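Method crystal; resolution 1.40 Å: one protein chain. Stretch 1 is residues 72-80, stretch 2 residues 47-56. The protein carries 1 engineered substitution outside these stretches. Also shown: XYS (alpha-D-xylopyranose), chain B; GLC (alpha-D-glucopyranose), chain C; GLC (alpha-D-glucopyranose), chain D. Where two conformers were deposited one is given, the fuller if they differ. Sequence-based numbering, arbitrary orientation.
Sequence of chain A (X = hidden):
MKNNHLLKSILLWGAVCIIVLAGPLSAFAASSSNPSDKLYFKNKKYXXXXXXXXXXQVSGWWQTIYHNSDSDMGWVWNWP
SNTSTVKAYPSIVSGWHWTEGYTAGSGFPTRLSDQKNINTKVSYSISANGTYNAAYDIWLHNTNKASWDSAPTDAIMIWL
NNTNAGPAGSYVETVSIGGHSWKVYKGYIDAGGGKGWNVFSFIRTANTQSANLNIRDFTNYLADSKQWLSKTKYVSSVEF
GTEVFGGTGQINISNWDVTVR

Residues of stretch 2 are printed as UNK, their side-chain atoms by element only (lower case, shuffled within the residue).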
ATOM      1  N   ASP A  72     -18.636   3.795  16.456  1.00 10.76           N
ATOM      2  CA  ASP A  72     -17.564   4.438  15.701  1.00  9.87           C
ATOM      3  C   ASP A  72     -17.043   3.423  14.699  1.00  9.56           C
ATOM      4  O   ASP A  72     -16.093   2.682  14.947  1.00  9.93           O
ATOM      5  CB  ASP A  72     -16.457   4.913  16.659  1.00 10.08           C
ATOM      6  CG  ASP A  72     -15.392   5.738  15.967  1.00  9.57           C
ATOM      7  OD1 ASP A  72     -15.723   6.461  14.979  1.00 10.24           O
ATOM      8  OD2 ASP A  72     -14.215   5.724  16.452  1.00 10.91           O
ATOM      9  N   MET A  73     -17.633   3.442  13.526  1.00  9.34           N
ATOM     10  CA  MET A  73     -17.378   2.439  12.495  1.00  8.97           C
ATOM     11  C   MET A  73     -17.706   3.038  11.155  1.00  9.31           C
ATOM     12  O   MET A  73     -18.375   4.097  11.106  1.00 10.42           O
ATOM     13  CB  MET A  73     -18.184   1.172  12.758  1.00  9.98           C
ATOM     14  CG  MET A  73     -19.664   1.372  12.718  1.00 12.11           C
ATOM     15  SD  MET A  73     -20.588  -0.123  13.144  1.00 12.97           S
ATOM     16  CE  MET A  73     -22.177   0.561  13.648  1.00 16.02           C
ATOM     17  N   GLY A  74     -17.306   2.387  10.072  1.00  9.05           N
ATOM     18  CA  GLY A  74     -17.589   2.969   8.768  1.00  9.31           C
ATOM     19  C   GLY A  74     -16.740   2.340   7.693  1.00  8.73           C
ATOM     20  O   GLY A  74     -16.337   1.172   7.803  1.00  9.03           O
ATOM     21  N   TRP A  75     -16.505   3.087   6.634  1.00  8.14           N
ATOM     22  CA  TRP A  75     -15.731   2.603   5.498  1.00  8.48           C
ATOM     23  C   TRP A  75     -15.225   3.781   4.679  1.00  8.90           C
ATOM     24  O   TRP A  75     -15.755   4.868   4.777  1.00  9.43           O
ATOM     25  CB  TRP A  75     -16.495   1.584   4.645  1.00  9.37           C
ATOM     26  CG  TRP A  75     -17.904   1.979   4.290  1.00  8.97           C
ATOM     27  CD1 TRP A  75     -18.310   2.692   3.197  1.00  9.57           C
ATOM     28  CD2 TRP A  75     -19.100   1.615   4.994  1.00  9.40           C
ATOM     29  NE1 TRP A  75     -19.669   2.849   3.223  1.00  9.44           N
ATOM     30  CE2 TRP A  75     -20.190   2.171   4.292  1.00  9.89           C
ATOM     31  CE3 TRP A  75     -19.364   0.874   6.153  1.00  8.81           C
ATOM     32  CZ2 TRP A  75     -21.503   2.050   4.725  1.00 10.19           C
ATOM     33  CZ3 TRP A  75     -20.673   0.767   6.585  1.00 10.17           C
ATOM     34  CH2 TRP A  75     -21.725   1.348   5.864  1.00  9.70           C
ATOM     35  N   VAL A  76     -14.175   3.520   3.913  1.00  9.36           N
ATOM     36  CA  VAL A  76     -13.428   4.469   3.156  0.50  9.18           C
ATOM     37  C   VAL A  76     -13.304   3.866   1.746  1.00  9.47           C
ATOM     38  O   VAL A  76     -13.090   2.660   1.620  1.00 10.61           O
ATOM     39  CB  VAL A  76     -12.064   4.618   3.847  0.50  9.16           C
ATOM     40  CG1 VAL A  76     -11.299   5.788   3.247  0.50 10.86           C
ATOM     41  CG2 VAL A  76     -12.261   4.752   5.414  0.50  9.98           C
ATOM     42  N   TRP A  77     -13.385   4.680   0.708  1.00  8.54           N
ATOM     43  CA  TRP A  77     -13.397   4.149  -0.644  1.00  8.75           C
ATOM     44  C   TRP A  77     -12.766   5.078  -1.672  1.00  8.84           C
ATOM     45  O   TRP A  77     -12.652   6.306  -1.472  1.00  9.21           O
ATOM     46  CB  TRP A  77     -14.840   3.871  -1.105  1.00  9.56           C
ATOM     47  CG  TRP A  77     -15.738   5.075  -1.297  1.00  9.93           C
ATOM     48  CD1 TRP A  77     -15.844   5.852  -2.402  1.00  9.63           C
ATOM     49  CD2 TRP A  77     -16.673   5.618  -0.348  1.00  9.66           C
ATOM     50  NE1 TRP A  77     -16.788   6.844  -2.201  1.00  9.90           N
ATOM     51  CE2 TRP A  77     -17.315   6.710  -0.953  1.00  9.68           C
ATOM     52  CE3 TRP A  77     -17.032   5.280   0.953  1.00 10.42           C
ATOM     53  CZ2 TRP A  77     -18.321   7.432  -0.315  1.00 10.52           C
ATOM     54  CZ3 TRP A  77     -18.024   6.026   1.598  1.00 10.94           C
ATOM     55  CH2 TRP A  77     -18.662   7.063   0.939  1.00 10.73           C
ATOM     56  N   ASN A  78     -12.395   4.466  -2.782  1.00  8.94           N
ATOM     57  CA  ASN A  78     -11.986   5.157  -3.974  1.00  8.53           C
ATOM     58  C   ASN A  78     -12.381   4.361  -5.197  1.00  8.91           C
ATOM     59  O   ASN A  78     -11.903   3.243  -5.377  1.00  9.35           O
ATOM     60  CB  ASN A  78     -10.458   5.308  -3.984  1.00 10.10           C
ATOM     61  CG  ASN A  78      -9.933   5.929  -5.229  1.00 11.56           C
ATOM     62  OD1 ASN A  78     -10.486   6.889  -5.734  1.00 13.68           O
ATOM     63  ND2 ASN A  78      -8.876   5.360  -5.768  1.00 15.83           N
ATOM     64  N   TRP A  79     -13.322   4.910  -5.985  1.00  8.73           N
ATOM     65  CA  TRP A  79     -13.983   4.230  -7.109  1.00  8.47           C
ATOM     66  C   TRP A  79     -13.845   5.165  -8.343  1.00  8.59           C
ATOM     67  O   TRP A  79     -14.774   5.892  -8.703  1.00  9.76           O
ATOM     68  CB  TRP A  79     -15.445   3.904  -6.824  1.00  9.25           C
ATOM     69  CG  TRP A  79     -15.547   2.773  -5.879  1.00  8.88           C
ATOM     70  CD1 TRP A  79     -15.836   2.831  -4.563  1.00  8.87           C
ATOM     71  CD2 TRP A  79     -15.293   1.399  -6.172  1.00  8.49           C
ATOM     72  NE1 TRP A  79     -15.793   1.568  -3.998  1.00  9.22           N
ATOM     73  CE2 TRP A  79     -15.423   0.682  -4.975  1.00  9.02           C
ATOM     74  CE3 TRP A  79     -14.957   0.709  -7.327  1.00  9.04           C
ATOM     75  CZ2 TRP A  79     -15.262  -0.689  -4.922  1.00  9.69           C
ATOM     76  CZ3 TRP A  79     -14.813  -0.656  -7.276  1.00 10.13           C
ATOM     77  CH2 TRP A  79     -14.946  -1.338  -6.071  1.00  9.30           C
ATOM     78  N   PRO A  80     -12.663   5.204  -8.983  0.50  8.31           N
ATOM     79  CA  PRO A  80     -12.530   6.132 -10.106  0.50  8.77           C
ATOM     80  C   PRO A  80     -13.270   5.696 -11.370  0.50  9.74           C
ATOM     81  O   PRO A  80     -12.786   4.884 -12.146  0.50 11.16           O
ATOM     82  CB  PRO A  80     -11.012   6.225 -10.327  0.50  9.07           C
ATOM     83  CG  PRO A  80     -10.394   5.622  -9.134  0.50  7.47           C
ATOM     84  CD  PRO A  80     -11.370   4.587  -8.667  0.50  8.42           C
ATOM     85  N   UNK A  47     -22.874  -7.547  10.624  1.00  9.83           N
ATOM     86  CA  UNK A  47     -21.481  -7.396  10.139  1.00  9.74           C
ATOM     87  C   UNK A  47     -21.385  -6.278   9.170  1.00  8.76           C
ATOM     88  O   UNK A  47     -22.304  -6.006   8.401  1.00 10.11           O
ATOM     89  c   UNK A  47     -23.484 -10.840   7.707  1.00 11.02           C
ATOM     90  c   UNK A  47     -22.236  -9.709   6.066  1.00 10.47           C
ATOM     91  c   UNK A  47     -21.503  -9.068   7.071  1.00  9.38           C
ATOM     92  c   UNK A  47     -22.763 -10.234   8.725  1.00 10.56           C
ATOM     93  c   UNK A  47     -23.239 -10.567   6.396  1.00 10.87           C
ATOM     94  c   UNK A  47     -20.924  -8.691   9.520  1.00  9.93           C
ATOM     95  o   UNK A  47     -23.934 -11.221   5.396  1.00 12.16           O
ATOM     96  c   UNK A  47     -21.757  -9.332   8.423  1.00  9.67           C
ATOM     97  N   UNK A  48     -20.259  -5.592   9.220  1.00  8.54           N
ATOM     98  CA  UNK A  48     -19.869  -4.673   8.167  1.00  8.99           C
ATOM     99  C   UNK A  48     -19.325  -5.559   7.046  1.00  8.94           C
ATOM    100  O   UNK A  48     -18.550  -6.474   7.286  1.00  9.00           O
ATOM    101  c   UNK A  48     -18.679  -2.551   7.580  1.00  9.69           C
ATOM    102  c   UNK A  48     -18.114  -2.077  10.562  1.00 11.77           C
ATOM    103  c   UNK A  48     -18.817  -3.624   8.626  1.00  8.62           C
ATOM    104  c   UNK A  48     -19.155  -3.033  10.013  1.00 10.24           C
ATOM    105  N   UNK A  49     -19.731  -5.247   5.840  1.00  8.71           N
ATOM    106  CA  UNK A  49     -19.471  -6.090   4.675  1.00  8.69           C
ATOM    107  C   UNK A  49     -18.814  -5.289   3.549  1.00  7.81           C
ATOM    108  O   UNK A  49     -19.350  -4.275   3.095  1.00  8.73           O
ATOM    109  c   UNK A  49     -19.741  -9.566   1.981  1.00 10.32           C
ATOM    110  c   UNK A  49     -19.747  -8.612   2.996  1.00 10.60           C
ATOM    111  c   UNK A  49     -20.747  -9.576   1.057  1.00 12.19           C
ATOM    112  c   UNK A  49     -21.741  -8.660   1.136  1.00 12.28           C
ATOM    113  c   UNK A  49     -20.758  -7.669   3.076  1.00  9.60           C
ATOM    114  c   UNK A  49     -21.774  -7.723   2.155  1.00 10.21           C
ATOM    115  c   UNK A  49     -20.824  -6.644   4.189  1.00  9.55           C
ATOM    116  N   UNK A  50     -17.624  -5.725   3.128  1.00  8.36           N
ATOM    117  CA  UNK A  50     -16.863  -5.041   2.088  1.00  8.49           C
ATOM    118  C   UNK A  50     -17.387  -5.492   0.738  1.00  8.76           C
ATOM    119  O   UNK A  50     -16.724  -6.199  -0.044  1.00  9.26           O
ATOM    120  c   UNK A  50     -14.539  -4.197   1.621  1.00  9.84           C
ATOM    121  o   UNK A  50     -15.033  -3.068   1.475  1.00 11.60           O
ATOM    122  n   UNK A  50     -13.270  -4.443   1.366  1.00 10.82           N
ATOM    123  c   UNK A  50     -15.358  -5.288   2.251  1.00  8.56           C
ATOM    124  N   UNK A  51     -18.626  -5.071   0.442  1.00  8.42           N
ATOM    125  CA  UNK A  51     -19.387  -5.534  -0.722  1.00  8.81           C
ATOM    126  C   UNK A  51     -18.989  -4.750  -1.953  1.00  9.06           C
ATOM    127  O   UNK A  51     -19.221  -3.548  -2.005  1.00  9.28           O
ATOM    128  c   UNK A  51     -21.781  -5.790  -1.538  1.00  9.42           C
ATOM    129  c   UNK A  51     -20.882  -5.361  -0.427  1.00  8.92           C
ATOM    130  o   UNK A  51     -21.371  -5.919  -2.658  1.00 11.72           O
ATOM    131  n   UNK A  51     -23.046  -5.985  -1.205  1.00 10.06           N
ATOM    132  N   UNK A  52     -18.354  -5.436  -2.911  1.00  8.84           N
ATOM    133  CA  UNK A  52     -17.855  -4.838  -4.125  1.00  9.00           C
ATOM    134  C   UNK A  52     -18.502  -5.488  -5.352  1.00  9.80           C
ATOM    135  O   UNK A  52     -17.839  -5.752  -6.354  1.00 10.74           O
ATOM    136  c   UNK A  52     -15.756  -3.991  -3.057  1.00 11.26           C
ATOM    137  c   UNK A  52     -16.315  -4.857  -4.187  1.00  9.36           C
ATOM    138  c   UNK A  52     -15.713  -6.268  -4.113  1.00 11.69           C
ATOM    139  N   UNK A  53     -19.829  -5.652  -5.311  1.00 10.32           N
ATOM    140  CA  UNK A  53     -20.506  -6.481  -6.281  1.00 10.61           C
ATOM    141  C   UNK A  53     -20.417  -5.995  -7.726  1.00 10.91           C
ATOM    142  O   UNK A  53     -20.554  -6.794  -8.654  1.00 12.62           O
ATOM    143  c   UNK A  53     -24.466  -4.025  -6.778  1.00 12.39           C
ATOM    144  c   UNK A  53     -25.518  -3.962  -8.872  1.00 16.83           C
ATOM    145  c   UNK A  53     -24.787  -5.084  -9.285  1.00 16.96           C
ATOM    146  c   UNK A  53     -23.187  -4.574  -5.047  1.00 12.37           C
ATOM    147  c   UNK A  53     -23.692  -5.127  -7.159  1.00 12.67           C
ATOM    148  c   UNK A  53     -25.395  -3.434  -7.626  1.00 14.74           C
ATOM    149  n   UNK A  53     -24.137  -3.691  -5.503  1.00 12.61           N
ATOM    150  c   UNK A  53     -21.969  -6.657  -5.933  1.00 11.77           C
ATOM    151  c   UNK A  53     -23.872  -5.683  -8.425  1.00 14.45           C
ATOM    152  c   UNK A  53     -22.879  -5.482  -6.036  1.00 11.69           C
ATOM    153  N   UNK A  54     -20.196  -4.708  -7.925  1.00 10.17           N
ATOM    154  CA  UNK A  54     -20.188  -4.094  -9.245  1.00 10.79           C
ATOM    155  C   UNK A  54     -18.823  -3.773  -9.784  1.00 10.62           C
ATOM    156  O   UNK A  54     -18.696  -2.980 -10.704  1.00 12.45           O
ATOM    157  N   UNK A  55     -17.778  -4.365  -9.203  1.00 10.70           N
ATOM    158  CA  UNK A  55     -16.399  -3.944  -9.473  1.00 12.08           C
ATOM    159  C   UNK A  55     -15.676  -4.666 -10.592  1.00 10.86           C
ATOM    160  O   UNK A  55     -14.554  -4.289 -10.927  1.00 11.25           O
ATOM    161  c   UNK A  55     -15.608  -4.089  -8.194  1.00 12.35           C
ATOM    162  N   UNK A  56     -16.285  -5.699 -11.189  1.00 11.61           N
ATOM    163  CA  UNK A  56     -15.524  -6.600 -12.083  1.00 13.45           C
ATOM    164  C   UNK A  56     -14.853  -5.898 -13.264  1.00 12.00           C
ATOM    165  O   UNK A  56     -13.777  -6.332 -13.710  1.00 13.12           O
ATOM    166  o   UNK A  56     -17.827  -9.468 -11.992  1.00 32.10           O
ATOM    167  c   UNK A  56     -16.411  -7.744 -12.654  1.00 16.26           C
ATOM    168  o   UNK A  56     -16.322  -8.827 -10.503  1.00 28.15           O
ATOM    169  c   UNK A  56     -16.867  -8.755 -11.624  1.00 21.89           C
TER
HETATM  170  C1  XYS B   5     -21.070 -10.660  -4.542  1.00 26.22           C
HETATM  171  C2  XYS B   5     -19.670 -10.734  -5.139  1.00 25.53           C
HETATM  172  C3  XYS B   5     -18.614 -10.198  -4.165  1.00 24.78           C
HETATM  173  C4  XYS B   5     -19.127  -8.882  -3.569  1.00 21.94           C
HETATM  174  C5  XYS B   5     -20.546  -8.954  -2.989  1.00 20.88           C
HETATM  175  O2  XYS B   5     -19.370 -12.105  -5.442  1.00 27.34           O
HETATM  176  O3  XYS B   5     -17.307  -9.987  -4.742  1.00 26.28           O
HETATM  177  O4  XYS B   5     -18.202  -8.383  -2.638  1.00 14.74           O
HETATM  178  O5  XYS B   5     -21.397  -9.435  -3.969  1.00 24.83           O
HETATM  179  C1  GLC C   2     -26.851  -6.093  -4.821  1.00 15.78           C
HETATM  180  C2  GLC C   2     -26.169  -6.881  -3.720  1.00 17.51           C
HETATM  181  C3  GLC C   2     -25.170  -7.852  -4.298  1.00 17.27           C
HETATM  182  C4  GLC C   2     -25.901  -8.730  -5.312  1.00 17.46           C
HETATM  183  C5  GLC C   2     -26.549  -7.841  -6.387  1.00 19.66           C
HETATM  184  C6  GLC C   2     -27.392  -8.722  -7.321  1.00 24.31           C
HETATM  185  O2  GLC C   2     -25.550  -6.048  -2.739  1.00 15.80           O
HETATM  186  O3  GLC C   2     -24.530  -8.560  -3.222  1.00 17.17           O
HETATM  187  O4  GLC C   2     -25.033  -9.611  -5.962  1.00 20.88           O
HETATM  188  O5  GLC C   2     -27.474  -6.979  -5.754  1.00 17.31           O
HETATM  189  O6  GLC C   2     -26.801  -8.814  -8.597  1.00 32.00           O
HETATM  190  C1  GLC D   1     -30.565  -2.348  -5.209  0.50 21.68           C
HETATM  191  C2  GLC D   1     -30.396  -3.537  -6.150  0.50 21.90           C
HETATM  192  C3  GLC D   1     -29.749  -4.663  -5.388  0.50 20.63           C
HETATM  193  C4  GLC D   1     -28.372  -4.202  -4.919  0.50 19.70           C
HETATM  194  C5  GLC D   1     -28.634  -2.983  -4.025  0.50 19.02           C
HETATM  195  C6  GLC D   1     -27.394  -2.458  -3.291  0.50 17.83           C
HETATM  196  O1  GLC D   1     -31.221  -1.265  -5.807  0.50 25.97           O
HETATM  197  O2  GLC D   1     -31.590  -4.083  -6.665  0.50 21.91           O
HETATM  198  O3  GLC D   1     -29.793  -5.784  -6.272  0.50 21.86           O
HETATM  199  O4  GLC D   1     -27.753  -5.199  -4.137  0.50 17.91           O
HETATM  200  O5  GLC D   1     -29.253  -1.969  -4.803  0.50 21.15           O
HETATM  201  O6  GLC D   1     -26.340  -2.165  -4.183  0.50 14.49           O

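Position 47 carries one carbon leading to a six-carbon ring that bears a single oxygen, and nothing of stretch 1 lies within reach: it is Tyr47. Position 48 has four carbons, forked at the first, with one arm two carbons long. The tip of that arm lies 3.9 Å from CB of Met73, and the shorter arm lies 3.8 Å from CE3 of Trp75. This is Ile48, its CD1 and CG2 making those two contacts; CG2 sits oblique to the indole ring.

Position 49 shows one carbon and then a plain six-carbon ring whose end leads away from stretch 1, approaching C5 of the xylose instead: Phe49. Positions 50 and 51 look alike, each with two carbons, the second carrying one oxygen and one nitrogen. Neither touches stretch 1, and they are Asn50 and Asn51. Both polar ends of Asn50 are satisfied elsewhere in the structure. Asn51 serves the sugar side, ND2 donating to O2 of the chain C glucose at 2.9 Å.

At position 52 one carbon carries two more, and one of these lies 3.8 Å from CZ2 of Trp79. This is Val52, reaching the edge of the indole through CG1 while its backbone N donates to O4 of the xylose at 3.0 Å, nearly straight at 172°. Position 53 holds one carbon and fused five- and six-membered rings of eight carbons and one nitrogen, well clear of stretch 1. It is Trp53, with C1 of the chain C glucose over one face and NE1 donating to O6 of the chain D glucose at 3.0 Å.

Position 54 has no side-chain atoms and is Gly54, within the type I turn from Val52 to position 55. Position 55 has a single carbon, CB, packed 3.5 Å from CH2 of Trp79 at the ring's edge: Ala55. Its N donates to O of Val52 at 3.2 Å, closing the turn. Position 56, two carbons with two oxygens on the second, touches nothing of stretch 1: Asp56.

The close contacts are all between apolar side chains, with no hydrogen bond across. The two strands run nearly parallel, at 8°, but their axes come no closer than 8.7 Å. Met73, Trp75 and Trp79 all point toward stretch 2, and the buried Ile48 spans the first two. Farther along, the turn brings Val52 and Ala55 together at the edge of one indole. The rule is economical: a few buried apolar side chains pack against stretch 1, while Asn51, Trp53 and the backbone N of Val52 hydrogen-bond to the sugars.

Stretch 2, residues 47-56: YIFNNVWGAD
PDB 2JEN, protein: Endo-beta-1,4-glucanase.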